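Local coordinates for protein MaoC-like dehydratase (Phytophthora Capsici, PDB 3KH8) that probably hydrates or dehydrates enoyl-CoA-type substrates as a lyase of the MaoC-like, hydratase 2 family, with a hot dog fold, at residues M122-Q128 against I178-R184; I277-S283 against V315-E321; C90-K94 against P105-S109; Q219-R224 against L249-C253; R199-P203 against V303-A307. All blocks are in the same frame, centred on the assembly; numbering follows the deposited sequence.

Interaction 1: M122-Q128 against I178-R184; sequences MILHGEQ and ISGSFIR
R184 lays one face of its guanidinium over the backbone of M122, CZ lying 3.7 Å from M122 CA. With CG set between backbone N and carbonyl carbon (chi1 53°) and the chain extended from CG to NE, the side chain runs back over the neighbouring strand. There the bent M122 chain crosses it at about a right angle, M122 CE resting 3.7 Å from R184 CG. L124 CD1 meets the edge of the same guanidinium, while both L124 methyls touch F182 CB, the two side chains pointing the same way. I123 and I183 meet through their CG1 atoms on the face that also carries H125, S181 and S179.

Antiparallel backbone bonds join the strands: R184 N to M122 O, then L124 and F182 paired in both directions, F182 N reaching L124 O at 2.8 Å. A classic beta bulge follows. G126 and E127 both face G180, so G180 O takes two N-H groups, from G126 N at 2.8 Å and E127 N at 3.1 Å; E127 O receives G180 N. Spanning the bulge, H125 NE2 makes a weak bond to Q128 OE1, which lies in the imidazole plane at its edge. F281 of the next strand packs against the H125 ring. The polar backbone is thus paired through the bulge, and R184 meets the opposing segment through its hydrocarbon and its flat face, with no salt bridge to it.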
# COMPACT_ATOMS: atom_id res chain seq x y z
N MET A 122 -28.22 -4.80 10.00
CA MET A 122 -29.15 -3.81 9.45
C MET A 122 -28.56 -2.39 9.43
O MET A 122 -29.26 -1.42 9.13
CB MET A 122 -30.49 -3.83 10.21
CG MET A 122 -31.18 -5.20 10.24
SD MET A 122 -31.67 -5.83 8.61
CE MET A 122 -33.29 -5.10 8.43
N ILE A 123 -27.27 -2.29 9.75
CA ILE A 123 -26.55 -1.01 9.71
C ILE A 123 -25.72 -0.87 8.43
O ILE A 123 -25.16 -1.85 7.93
CB ILE A 123 -25.67 -0.79 10.98
CG1 ILE A 123 -25.48 0.70 11.26
CG2 ILE A 123 -24.31 -1.50 10.85
CD1 ILE A 123 -24.99 1.02 12.67
N LEU A 124 -25.67 0.34 7.89
CA LEU A 124 -24.78 0.66 6.78
C LEU A 124 -24.24 2.08 6.86
O LEU A 124 -24.90 2.97 7.41
CB LEU A 124 -25.44 0.38 5.41
CG LEU A 124 -26.71 1.04 4.84
CD1 LEU A 124 -27.97 0.75 5.65
CD2 LEU A 124 -26.56 2.54 4.57
N HIS A 125 -23.04 2.28 6.34
CA HIS A 125 -22.45 3.61 6.24
C HIS A 125 -23.12 4.36 5.10
O HIS A 125 -22.84 4.12 3.92
CB HIS A 125 -20.93 3.52 6.05
CG HIS A 125 -20.22 4.83 6.18
ND1 HIS A 125 -18.98 5.06 5.61
CD2 HIS A 125 -20.58 5.99 6.79
CE1 HIS A 125 -18.60 6.30 5.89
NE2 HIS A 125 -19.55 6.88 6.59
N GLY A 126 -24.03 5.26 5.47
CA GLY A 126 -24.89 5.93 4.51
C GLY A 126 -24.40 7.28 4.02
O GLY A 126 -24.64 7.64 2.87
N GLU A 127 -23.73 8.02 4.90
CA GLU A 127 -23.33 9.40 4.61
C GLU A 127 -21.95 9.72 5.20
O GLU A 127 -21.56 9.18 6.23
CB GLU A 127 -24.36 10.39 5.18
CG GLU A 127 -25.73 10.32 4.52
CD GLU A 127 -26.74 11.29 5.11
OE1 GLU A 127 -26.38 12.09 6.00
OE2 GLU A 127 -27.91 11.26 4.67
N GLN A 128 -21.22 10.61 4.53
CA GLN A 128 -19.95 11.11 5.04
C GLN A 128 -19.74 12.58 4.70
O GLN A 128 -19.95 13.01 3.57
CB GLN A 128 -18.77 10.29 4.51
CG GLN A 128 -17.42 10.64 5.15
CD GLN A 128 -17.38 10.30 6.63
OE1 GLN A 128 -17.72 9.18 7.02
NE2 GLN A 128 -16.97 11.25 7.45
N ILE A 178 -18.30 14.16 9.87
CA ILE A 178 -19.59 13.64 10.29
C ILE A 178 -19.91 12.39 9.48
O ILE A 178 -20.00 12.43 8.25
CB ILE A 178 -20.74 14.68 10.17
CG1 ILE A 178 -20.43 15.91 11.03
CG2 ILE A 178 -22.08 14.05 10.58
CD1 ILE A 178 -21.23 17.15 10.65
N SER A 179 -20.07 11.28 10.20
CA SER A 179 -20.41 10.00 9.60
C SER A 179 -21.87 9.67 9.86
O SER A 179 -22.34 9.77 11.00
CB SER A 179 -19.52 8.90 10.19
OG SER A 179 -19.88 7.62 9.69
N GLY A 180 -22.59 9.29 8.81
CA GLY A 180 -23.99 8.90 8.93
C GLY A 180 -24.18 7.41 8.77
O GLY A 180 -23.88 6.84 7.72
N SER A 181 -24.68 6.77 9.83
CA SER A 181 -25.04 5.34 9.79
C SER A 181 -26.55 5.18 9.69
O SER A 181 -27.30 5.86 10.39
CB SER A 181 -24.51 4.61 11.02
OG SER A 181 -23.10 4.49 10.98
N PHE A 182 -26.98 4.28 8.81
CA PHE A 182 -28.41 4.01 8.65
C PHE A 182 -28.77 2.64 9.22
O PHE A 182 -28.17 1.63 8.86
CB PHE A 182 -28.83 4.13 7.19
CG PHE A 182 -30.32 4.13 6.98
CD1 PHE A 182 -31.07 5.28 7.22
CD2 PHE A 182 -30.98 2.99 6.52
CE1 PHE A 182 -32.45 5.29 7.02
CE2 PHE A 182 -32.35 2.99 6.32
CZ PHE A 182 -33.09 4.15 6.57
N ILE A 183 -29.76 2.64 10.11
CA ILE A 183 -30.28 1.41 10.70
C ILE A 183 -31.70 1.21 10.17
O ILE A 183 -32.64 1.83 10.66
CB ILE A 183 -30.27 1.46 12.25
CG1 ILE A 183 -28.90 1.91 12.77
CG2 ILE A 183 -30.66 0.11 12.84
CD1 ILE A 183 -28.93 2.59 14.11
N ARG A 184 -31.83 0.36 9.15
CA ARG A 184 -33.12 0.12 8.51
C ARG A 184 -34.07 -0.66 9.42
O ARG A 184 -33.66 -1.63 10.07
CB ARG A 184 -32.96 -0.56 7.15
CG ARG A 184 -32.13 -1.85 7.15
CD ARG A 184 -31.79 -2.29 5.73
NE ARG A 184 -31.00 -3.52 5.70
CZ ARG A 184 -29.68 -3.59 5.84
NH1 ARG A 184 -29.07 -4.77 5.80
NH2 ARG A 184 -28.96 -2.49 6.04

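Interaction 2: I277-S283 against V315-E321; sequences IRVRFSS and VIVDGGE
R278 and E321 form a two-pronged salt bridge across the strands. R278 NH2 gives the shorter prong, reaching E321 OE1 at 3.1 Å from above the carboxylate plane; NE points straight but weakly at OE2, which lies in the guanidinium plane. The two flat groups stand nearly perpendicular, at 85°. R278 NH2 is also bonded to A198 O, a second partner for that nitrogen. R280 and D318 run alongside each other, pointing the same way, yet their salt bridge is long, R280 NH2 to D318 OD2 being 4.0 Å. A water mends the gap, accepting from R280 NE at 2.8 Å and donating to D318 OD2. V279 CB meets V317 CG1 at 3.5 Å.

D318 is positioned by a second shell: its OD1 accepts from G319 N and from Q306 NE2. Backbone bonds pair R278 with E321 and R280 with D318, each in both directions; the one-residue slip between them is a beta bulge at G319 and G320. Farther along, S283 OG donates to V315 O at 2.7 Å, with S282 OG adding a weak bond to the same oxygen, and a second water donates to both S283 O and I316 O. I316 and V317 together face A307 in a classic bulge. The arrangement is that of neighbouring antiparallel strands, bent at bulges, in the curved sheet of a hot dog fold, whose helix 251-266 touches I277 and I316.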
# COMPACT_ATOMS: atom_id res chain seq x y z
N ILE A 277 -16.36 18.47 1.75
CA ILE A 277 -16.96 17.48 0.88
C ILE A 277 -17.96 16.66 1.69
O ILE A 277 -17.67 16.24 2.81
CB ILE A 277 -15.87 16.58 0.19
CG1 ILE A 277 -16.51 15.58 -0.79
CG2 ILE A 277 -14.97 15.89 1.23
CD1 ILE A 277 -15.54 14.99 -1.80
N ARG A 278 -19.16 16.48 1.14
CA ARG A 278 -20.16 15.59 1.74
C ARG A 278 -20.87 14.77 0.67
O ARG A 278 -21.10 15.24 -0.44
CB ARG A 278 -21.16 16.37 2.60
CG ARG A 278 -21.96 17.44 1.86
CD ARG A 278 -22.96 18.07 2.82
NE ARG A 278 -23.68 19.20 2.23
CZ ARG A 278 -25.01 19.27 2.12
NH1 ARG A 278 -25.78 18.27 2.55
NH2 ARG A 278 -25.57 20.34 1.58
N VAL A 279 -21.19 13.52 1.01
CA VAL A 279 -21.75 12.58 0.05
C VAL A 279 -22.72 11.66 0.75
O VAL A 279 -22.75 11.59 1.99
CB VAL A 279 -20.64 11.70 -0.61
CG1 VAL A 279 -19.58 12.54 -1.32
CG2 VAL A 279 -19.98 10.75 0.41
N ARG A 280 -23.52 10.94 -0.03
CA ARG A 280 -24.16 9.74 0.48
C ARG A 280 -23.77 8.54 -0.38
O ARG A 280 -23.50 8.68 -1.57
CB ARG A 280 -25.68 9.89 0.61
CG ARG A 280 -26.45 9.85 -0.69
CD ARG A 280 -27.96 10.03 -0.44
NE ARG A 280 -28.62 10.48 -1.66
CZ ARG A 280 -28.81 11.76 -1.99
NH1 ARG A 280 -28.40 12.73 -1.19
NH2 ARG A 280 -29.41 12.06 -3.13
N PHE A 281 -23.72 7.37 0.25
CA PHE A 281 -23.39 6.15 -0.46
C PHE A 281 -24.69 5.45 -0.85
O PHE A 281 -25.46 5.02 0.00
CB PHE A 281 -22.50 5.26 0.41
CG PHE A 281 -21.27 5.97 0.91
CD1 PHE A 281 -20.19 6.22 0.05
CD2 PHE A 281 -21.20 6.42 2.22
CE1 PHE A 281 -19.06 6.89 0.51
CE2 PHE A 281 -20.06 7.10 2.69
CZ PHE A 281 -18.99 7.33 1.82
N SER A 282 -24.92 5.36 -2.16
CA SER A 282 -26.23 4.98 -2.66
C SER A 282 -26.32 3.53 -3.10
O SER A 282 -27.38 2.91 -3.00
CB SER A 282 -26.67 5.93 -3.78
OG SER A 282 -25.60 6.18 -4.67
N SER A 283 -25.21 2.98 -3.59
CA SER A 283 -25.14 1.57 -3.99
C SER A 283 -23.69 1.09 -3.98
O SER A 283 -22.77 1.92 -4.00
CB SER A 283 -25.79 1.35 -5.37
OG SER A 283 -24.96 1.84 -6.41
N VAL A 315 -25.22 4.72 -9.87
CA VAL A 315 -24.65 5.75 -9.01
C VAL A 315 -24.24 5.13 -7.67
O VAL A 315 -25.06 4.47 -7.01
CB VAL A 315 -25.63 6.94 -8.80
CG1 VAL A 315 -26.08 7.53 -10.15
CG2 VAL A 315 -26.82 6.53 -7.98
N ILE A 316 -22.98 5.30 -7.29
CA ILE A 316 -22.47 4.73 -6.03
C ILE A 316 -22.26 5.79 -4.96
O ILE A 316 -22.35 5.51 -3.76
CB ILE A 316 -21.18 3.89 -6.24
CG1 ILE A 316 -20.06 4.74 -6.87
CG2 ILE A 316 -21.48 2.65 -7.09
CD1 ILE A 316 -18.67 4.10 -6.85
N VAL A 317 -21.97 7.01 -5.40
CA VAL A 317 -21.82 8.16 -4.52
C VAL A 317 -22.75 9.24 -5.07
O VAL A 317 -22.59 9.69 -6.21
CB VAL A 317 -20.36 8.66 -4.49
CG1 VAL A 317 -20.22 9.85 -3.58
CG2 VAL A 317 -19.40 7.55 -4.06
N ASP A 318 -23.73 9.64 -4.26
CA ASP A 318 -24.78 10.56 -4.70
C ASP A 318 -24.83 11.78 -3.80
O ASP A 318 -24.25 11.79 -2.71
CB ASP A 318 -26.13 9.83 -4.70
CG ASP A 318 -27.10 10.36 -5.76
OD1 ASP A 318 -26.88 11.45 -6.34
OD2 ASP A 318 -28.11 9.67 -6.00
N GLY A 319 -25.51 12.83 -4.28
CA GLY A 319 -25.71 14.06 -3.51
C GLY A 319 -24.42 14.72 -3.07
O GLY A 319 -24.34 15.27 -1.97
N GLY A 320 -23.41 14.67 -3.93
CA GLY A 320 -22.10 15.20 -3.60
C GLY A 320 -22.03 16.71 -3.66
O GLY A 320 -22.46 17.33 -4.64
N GLU A 321 -21.50 17.31 -2.59
CA GLU A 321 -21.24 18.75 -2.55
C GLU A 321 -19.79 19.00 -2.15
O GLU A 321 -19.35 18.60 -1.07
CB GLU A 321 -22.19 19.46 -1.59
CG GLU A 321 -21.93 20.95 -1.46
CD GLU A 321 -22.76 21.59 -0.36
OE1 GLU A 321 -23.94 21.88 -0.60
OE2 GLU A 321 -22.21 21.79 0.74
O HOH W 1 -29.61 8.73 -3.62
O HOH W 2 -21.06 3.48 -2.50

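Interaction 3: C90-K94 against P105-S109; sequences CLPFK and PETIS
F93 and P105 cross obliquely, F93 CD1 standing 4.1 Å from P105 CG, where two short helical turns meet in the hydratase 2 N-terminal region. As probably in eukaryotic hydratases 2, this half of what appears to be a double hot dog has no long central helix, and short turns such as 91-94 lie against its sheet. P105 CG also lies 3.5 Å from F93 O, at the end of the first turn, so that the ring of the proline touches both the backbone and the aromatic side chain. I108 comes from the other turn with two branches: CD1 approaches F93 CE1 at 4.3 Å, and CG2 approaches P92 CB at 4.2 Å. With CG1 between the backbone N and the carbonyl carbon (chi1 71°), the two ends of I108 are spread, one for each partner.

The polar link across the contact is doubtful: T107 OG1 gives a weak bond to P92 O, an oxygen whose place in the model is not sure. The contact is therefore mainly apolar. P92 and T107 both also rest on Y50 of strand 48-54, which ties the two turns to the sheet, and P92 with L91 touches F167 of strand 158-169. Within the first turn C90 O accepts from both F93 N and K94 N, each at 3.0 Å, and lies in the plane of the F93 ring at its edge.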
# COMPACT_ATOMS: atom_id res chain seq x y z
N CYS A 90 -9.64 8.29 7.66
CA CYS A 90 -9.01 7.04 8.07
C CYS A 90 -8.60 7.03 9.54
O CYS A 90 -8.47 5.97 10.13
CB CYS A 90 -7.78 6.75 7.20
SG CYS A 90 -8.20 6.36 5.50
N LEU A 91 -8.40 8.22 10.11
CA LEU A 91 -7.84 8.34 11.46
C LEU A 91 -8.67 7.71 12.60
O LEU A 91 -8.09 7.15 13.53
CB LEU A 91 -7.45 9.79 11.77
CG LEU A 91 -6.32 10.40 10.93
CD1 LEU A 91 -6.24 11.90 11.13
CD2 LEU A 91 -4.97 9.73 11.22
N PRO A 92 -10.02 7.79 12.52
CA PRO A 92 -10.83 7.08 13.51
C PRO A 92 -10.69 5.55 13.46
O PRO A 92 -10.93 4.88 14.46
CB PRO A 92 -12.27 7.48 13.15
CG PRO A 92 -12.13 8.78 12.46
CD PRO A 92 -10.87 8.65 11.66
N PHE A 93 -10.31 5.01 12.30
CA PHE A 93 -10.01 3.58 12.19
C PHE A 93 -8.62 3.28 12.74
O PHE A 93 -8.42 2.33 13.51
CB PHE A 93 -10.06 3.12 10.72
CG PHE A 93 -11.42 3.22 10.09
CD1 PHE A 93 -12.29 2.13 10.11
CD2 PHE A 93 -11.83 4.39 9.45
CE1 PHE A 93 -13.55 2.21 9.51
CE2 PHE A 93 -13.09 4.48 8.84
CZ PHE A 93 -13.95 3.39 8.88
N LYS A 94 -7.66 4.11 12.35
CA LYS A 94 -6.24 3.87 12.60
C LYS A 94 -5.83 4.12 14.05
O LYS A 94 -5.01 3.37 14.61
CB LYS A 94 -5.40 4.76 11.67
CG LYS A 94 -3.94 4.36 11.58
CD LYS A 94 -3.13 5.47 10.94
CE LYS A 94 -1.68 5.06 10.82
NZ LYS A 94 -0.95 5.21 12.11
N PRO A 105 -12.46 -1.13 14.96
CA PRO A 105 -11.55 -0.42 15.87
C PRO A 105 -12.25 0.03 17.15
O PRO A 105 -13.44 0.39 17.11
CB PRO A 105 -11.12 0.80 15.06
CG PRO A 105 -11.31 0.41 13.65
CD PRO A 105 -12.45 -0.54 13.61
N GLU A 106 -11.54 0.01 18.28
CA GLU A 106 -12.11 0.39 19.57
C GLU A 106 -12.70 1.81 19.54
O GLU A 106 -13.67 2.10 20.24
CB GLU A 106 -11.08 0.26 20.71
CG GLU A 106 -10.00 1.34 20.73
CD GLU A 106 -9.10 1.28 21.96
OE1 GLU A 106 -9.60 1.01 23.07
OE2 GLU A 106 -7.89 1.52 21.80
N THR A 107 -12.12 2.65 18.70
CA THR A 107 -12.51 4.05 18.59
C THR A 107 -13.82 4.27 17.81
O THR A 107 -14.29 5.41 17.70
CB THR A 107 -11.34 4.93 18.04
OG1 THR A 107 -11.85 6.08 17.36
CG2 THR A 107 -10.44 4.13 17.10
N ILE A 108 -14.41 3.20 17.28
CA ILE A 108 -15.68 3.30 16.55
C ILE A 108 -16.75 2.30 17.01
O ILE A 108 -17.93 2.45 16.70
CB ILE A 108 -15.51 3.19 14.99
CG1 ILE A 108 -15.14 1.76 14.57
CG2 ILE A 108 -14.49 4.22 14.47
CD1 ILE A 108 -15.61 1.39 13.16
N SER A 109 -16.33 1.27 17.76
CA SER A 109 -17.23 0.19 18.17
C SER A 109 -18.14 0.56 19.34
O SER A 109 -19.18 -0.07 19.54
CB SER A 109 -16.44 -1.07 18.51
OG SER A 109 -15.61 -0.86 19.64

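Interaction 4: Q219-R224 against L249-C253; sequences QAQVYR and LHGLC
Y223 turns the edge of its ring onto the face of H250 in a T-shaped pair, the centroids 4.8 Å apart and the planes at 66°. The closest approach is Y223 CD2 to H250 CG, 3.3 Å, offset toward the rim of the imidazole. The tyrosine reaches from its helical turn toward the start of helix 251-266 because its CG stands anti to N (chi1 -179°). There a CH-pi contact meets its face: C253 CB sits over the centre of the ring, 3.6 Å from the centroid, while C253 SG makes an oblique sulfur-aromatic contact with the same ring.

Van der Waals contacts surround the rings. L249 CD1 lies 4.1 Å from A220 CB and also against Q219 CG, A220 CB lies at the edge of the imidazole, and R224 CB approaches H250 NE2. H250 is the N-cap residue of helix 251-266, the long helix that the sheet of a hot dog domain wraps round.

Polar contacts are indirect or lead outward. One water joins Y223 OH, at 2.6 Å, to L252 O, at 2.7 Å, to which it donates. H250 NE2 bonds to D228 O, and the imidazole stacks on H233; D228 and H233 fall in a sequence resembling the hydratase 2 motif, where relatives keep their catalytic aspartate and histidine. The R224 guanidinium leaves the contact for Y229 O and a salt bridge to E76 of the second subunit, and Q221 NE2 bonds to S69 O of that subunit.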
# COMPACT_ATOMS: atom_id res chain seq x y z
N GLN A 219 -8.07 -3.55 -5.45
CA GLN A 219 -8.04 -2.22 -4.85
C GLN A 219 -8.34 -2.22 -3.36
O GLN A 219 -7.70 -1.49 -2.60
CB GLN A 219 -8.99 -1.27 -5.59
CG GLN A 219 -8.79 0.21 -5.27
CD GLN A 219 -7.65 0.83 -6.06
OE1 GLN A 219 -6.80 1.53 -5.49
NE2 GLN A 219 -7.62 0.59 -7.36
N ALA A 220 -9.30 -3.04 -2.93
CA ALA A 220 -9.66 -3.13 -1.51
C ALA A 220 -8.54 -3.74 -0.66
O ALA A 220 -8.40 -3.40 0.51
CB ALA A 220 -10.96 -3.90 -1.31
N GLN A 221 -7.75 -4.63 -1.27
CA GLN A 221 -6.62 -5.26 -0.58
C GLN A 221 -5.55 -4.23 -0.22
O GLN A 221 -4.84 -4.39 0.78
CB GLN A 221 -5.99 -6.36 -1.43
CG GLN A 221 -6.93 -7.51 -1.81
CD GLN A 221 -6.18 -8.67 -2.46
OE1 GLN A 221 -5.03 -8.54 -2.85
NE2 GLN A 221 -6.85 -9.82 -2.57
N VAL A 222 -5.45 -3.18 -1.03
CA VAL A 222 -4.49 -2.10 -0.79
C VAL A 222 -5.12 -1.02 0.09
O VAL A 222 -4.51 -0.57 1.06
CB VAL A 222 -3.96 -1.48 -2.12
CG1 VAL A 222 -2.85 -0.46 -1.84
CG2 VAL A 222 -3.43 -2.57 -3.04
N TYR A 223 -6.35 -0.62 -0.24
CA TYR A 223 -7.03 0.44 0.51
C TYR A 223 -7.21 0.11 2.00
O TYR A 223 -7.08 1.00 2.85
CB TYR A 223 -8.37 0.84 -0.13
CG TYR A 223 -9.03 1.96 0.65
CD1 TYR A 223 -8.62 3.28 0.49
CD2 TYR A 223 -10.02 1.68 1.59
CE1 TYR A 223 -9.20 4.30 1.23
CE2 TYR A 223 -10.60 2.70 2.34
CZ TYR A 223 -10.19 4.00 2.15
OH TYR A 223 -10.75 5.01 2.88
N ARG A 224 -7.50 -1.15 2.31
CA ARG A 224 -7.73 -1.56 3.71
C ARG A 224 -6.53 -1.29 4.63
O ARG A 224 -6.68 -1.20 5.86
CB ARG A 224 -8.16 -3.03 3.80
CG ARG A 224 -7.12 -4.06 3.38
CD ARG A 224 -7.79 -5.40 3.07
NE ARG A 224 -8.42 -6.00 4.25
CZ ARG A 224 -7.78 -6.73 5.16
NH1 ARG A 224 -6.48 -6.98 5.03
NH2 ARG A 224 -8.45 -7.22 6.21
N LEU A 249 -15.93 -2.88 -2.69
CA LEU A 249 -14.92 -1.87 -2.40
C LEU A 249 -15.43 -0.96 -1.29
O LEU A 249 -16.63 -0.69 -1.21
CB LEU A 249 -14.61 -1.04 -3.66
CG LEU A 249 -13.55 0.06 -3.60
CD1 LEU A 249 -12.14 -0.50 -3.32
CD2 LEU A 249 -13.55 0.89 -4.88
N HIS A 250 -14.53 -0.52 -0.42
CA HIS A 250 -14.85 0.42 0.66
C HIS A 250 -15.54 1.64 0.07
O HIS A 250 -15.06 2.22 -0.90
CB HIS A 250 -13.58 0.93 1.35
CG HIS A 250 -12.75 -0.14 2.00
ND1 HIS A 250 -12.10 -1.12 1.27
CD2 HIS A 250 -12.42 -0.35 3.29
CE1 HIS A 250 -11.43 -1.90 2.10
NE2 HIS A 250 -11.61 -1.46 3.33
N GLY A 251 -16.67 2.04 0.66
CA GLY A 251 -17.34 3.28 0.28
C GLY A 251 -16.43 4.50 0.38
O GLY A 251 -16.49 5.40 -0.47
N LEU A 252 -15.59 4.54 1.41
CA LEU A 252 -14.66 5.66 1.59
C LEU A 252 -13.55 5.71 0.53
O LEU A 252 -13.01 6.78 0.25
CB LEU A 252 -14.07 5.67 3.00
CG LEU A 252 -15.02 6.16 4.10
CD1 LEU A 252 -14.41 5.93 5.50
CD2 LEU A 252 -15.38 7.64 3.90
N CYS A 253 -13.22 4.55 -0.06
CA CYS A 253 -12.28 4.50 -1.18
C CYS A 253 -12.91 5.14 -2.42
O CYS A 253 -12.28 5.96 -3.10
CB CYS A 253 -11.84 3.06 -1.46
SG CYS A 253 -10.60 2.88 -2.79
O HOH W 3 -10.95 7.43 1.84

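Interaction 5: R199-P203 against V303-A307; sequences RVQIP and VLFQA
L304 fills the tight part of the contact, reaching from its strand to the extended 199-203 segment. Its CD2 meets V200 CG1 tip to tip at 3.9 Å, and CD1 lies close to Q201 O, 3.2 Å, and 3.8 Å from P203 CD. I202 packs beside it, with CD1 3.5 Å from F305 O. The bend of I202 at both torsions (chi1 -64°, chi2 -56°) brings that methyl onto the strand backbone, while CG2 lies 3.8 Å from Q306 CD where the two side chains cross. The amide of Q306 is held from beyond the pair: NE2 donates to D318 OD1, and OE1 accepts from R294 NH1, so its hydrocarbon can serve as a wall for I202.

The other side is loose. Q201, an exposed residue whose CB points away from the strand, touches it through its carbonyl oxygen, and the segment runs at 86° to the strand without pairing with it. W296 of strand 290-297 also touches I202 and P203. The crossing lays the loop between strands 192-193 and 209-214, probably part of the link between the two hot dog halves, against the outer side of the curved sheet, with F305 on the inner side facing helix 251-266.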
# COMPACT_ATOMS: atom_id res chain seq x y z
N ARG A 199 -30.53 19.67 1.57
CA ARG A 199 -30.39 18.49 0.71
C ARG A 199 -29.78 18.88 -0.62
O ARG A 199 -30.21 19.86 -1.25
CB ARG A 199 -31.75 17.82 0.50
CG ARG A 199 -31.79 16.81 -0.65
CD ARG A 199 -33.08 15.99 -0.66
NE ARG A 199 -33.21 15.15 0.53
CZ ARG A 199 -32.53 14.03 0.75
NH1 ARG A 199 -31.63 13.60 -0.13
NH2 ARG A 199 -32.73 13.35 1.87
N VAL A 200 -28.77 18.13 -1.05
CA VAL A 200 -28.11 18.38 -2.32
C VAL A 200 -29.00 17.96 -3.49
O VAL A 200 -29.43 16.80 -3.58
CB VAL A 200 -26.73 17.67 -2.39
CG1 VAL A 200 -26.10 17.82 -3.78
CG2 VAL A 200 -25.80 18.23 -1.32
N GLN A 201 -29.29 18.91 -4.37
CA GLN A 201 -30.04 18.63 -5.58
C GLN A 201 -29.08 18.57 -6.76
O GLN A 201 -28.54 19.59 -7.17
CB GLN A 201 -31.14 19.68 -5.79
CG GLN A 201 -32.19 19.69 -4.67
CD GLN A 201 -33.22 20.81 -4.78
OE1 GLN A 201 -33.35 21.48 -5.81
NE2 GLN A 201 -33.97 21.01 -3.71
N ILE A 202 -28.85 17.37 -7.26
CA ILE A 202 -27.99 17.18 -8.43
C ILE A 202 -28.69 17.79 -9.65
O ILE A 202 -29.85 17.45 -9.93
CB ILE A 202 -27.66 15.67 -8.67
CG1 ILE A 202 -26.85 15.08 -7.50
CG2 ILE A 202 -26.97 15.45 -10.03
CD1 ILE A 202 -25.53 15.80 -7.17
N PRO A 203 -28.01 18.71 -10.37
CA PRO A 203 -28.62 19.38 -11.52
C PRO A 203 -28.99 18.41 -12.63
O PRO A 203 -28.32 17.40 -12.81
CB PRO A 203 -27.52 20.34 -11.99
CG PRO A 203 -26.64 20.53 -10.80
CD PRO A 203 -26.65 19.21 -10.09
N VAL A 303 -19.16 22.87 -6.02
CA VAL A 303 -19.30 21.87 -7.07
C VAL A 303 -20.18 20.72 -6.60
O VAL A 303 -19.94 20.13 -5.54
CB VAL A 303 -17.93 21.32 -7.55
CG1 VAL A 303 -18.11 20.28 -8.66
CG2 VAL A 303 -17.04 22.45 -8.02
N LEU A 304 -21.21 20.42 -7.38
CA LEU A 304 -22.04 19.26 -7.11
C LEU A 304 -21.53 18.09 -7.96
O LEU A 304 -20.99 18.30 -9.05
CB LEU A 304 -23.52 19.57 -7.37
CG LEU A 304 -24.10 20.75 -6.58
CD1 LEU A 304 -25.60 20.90 -6.83
CD2 LEU A 304 -23.83 20.66 -5.07
N PHE A 305 -21.67 16.88 -7.44
CA PHE A 305 -21.10 15.72 -8.11
C PHE A 305 -21.74 14.39 -7.76
O PHE A 305 -22.42 14.25 -6.74
CB PHE A 305 -19.58 15.65 -7.89
CG PHE A 305 -19.18 15.29 -6.49
CD1 PHE A 305 -19.05 16.28 -5.51
CD2 PHE A 305 -18.93 13.97 -6.14
CE1 PHE A 305 -18.68 15.95 -4.22
CE2 PHE A 305 -18.56 13.63 -4.84
CZ PHE A 305 -18.43 14.62 -3.88
N GLN A 306 -21.51 13.41 -8.64
CA GLN A 306 -21.86 12.02 -8.40
C GLN A 306 -20.70 11.15 -8.84
O GLN A 306 -19.92 11.54 -9.72
CB GLN A 306 -23.09 11.63 -9.23
CG GLN A 306 -24.39 12.34 -8.89
CD GLN A 306 -25.51 11.90 -9.80
OE1 GLN A 306 -25.38 11.94 -11.03
NE2 GLN A 306 -26.61 11.45 -9.21
N ALA A 307 -20.58 9.97 -8.23
CA ALA A 307 -19.69 8.94 -8.75
C ALA A 307 -20.52 7.76 -9.22
O ALA A 307 -21.44 7.33 -8.52
CB ALA A 307 -18.65 8.52 -7.72

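Along the chain interaction 3 comes first, then interaction 1, both in the N-terminal hydratase 2 range; interactions 5, 4 and 2 belong to the MaoC-like range, with interaction 4 nested inside the loop closed by interaction 5. Strands 123-132 and 274-281 are neighbours, so interactions 1 and 2, centres about 12 Å apart, run on as one sheet joining the two halves of a double hot dog. Interaction 5 lies about 8 Å from interaction 2, centre to centre, one strand further. L252 of helix 251-266 ties interaction 4 to interactions 1, 2 and 3, whereas interactions 3 and 5, about 29 Å apart between centres, lie on opposite sides of the chain's centre.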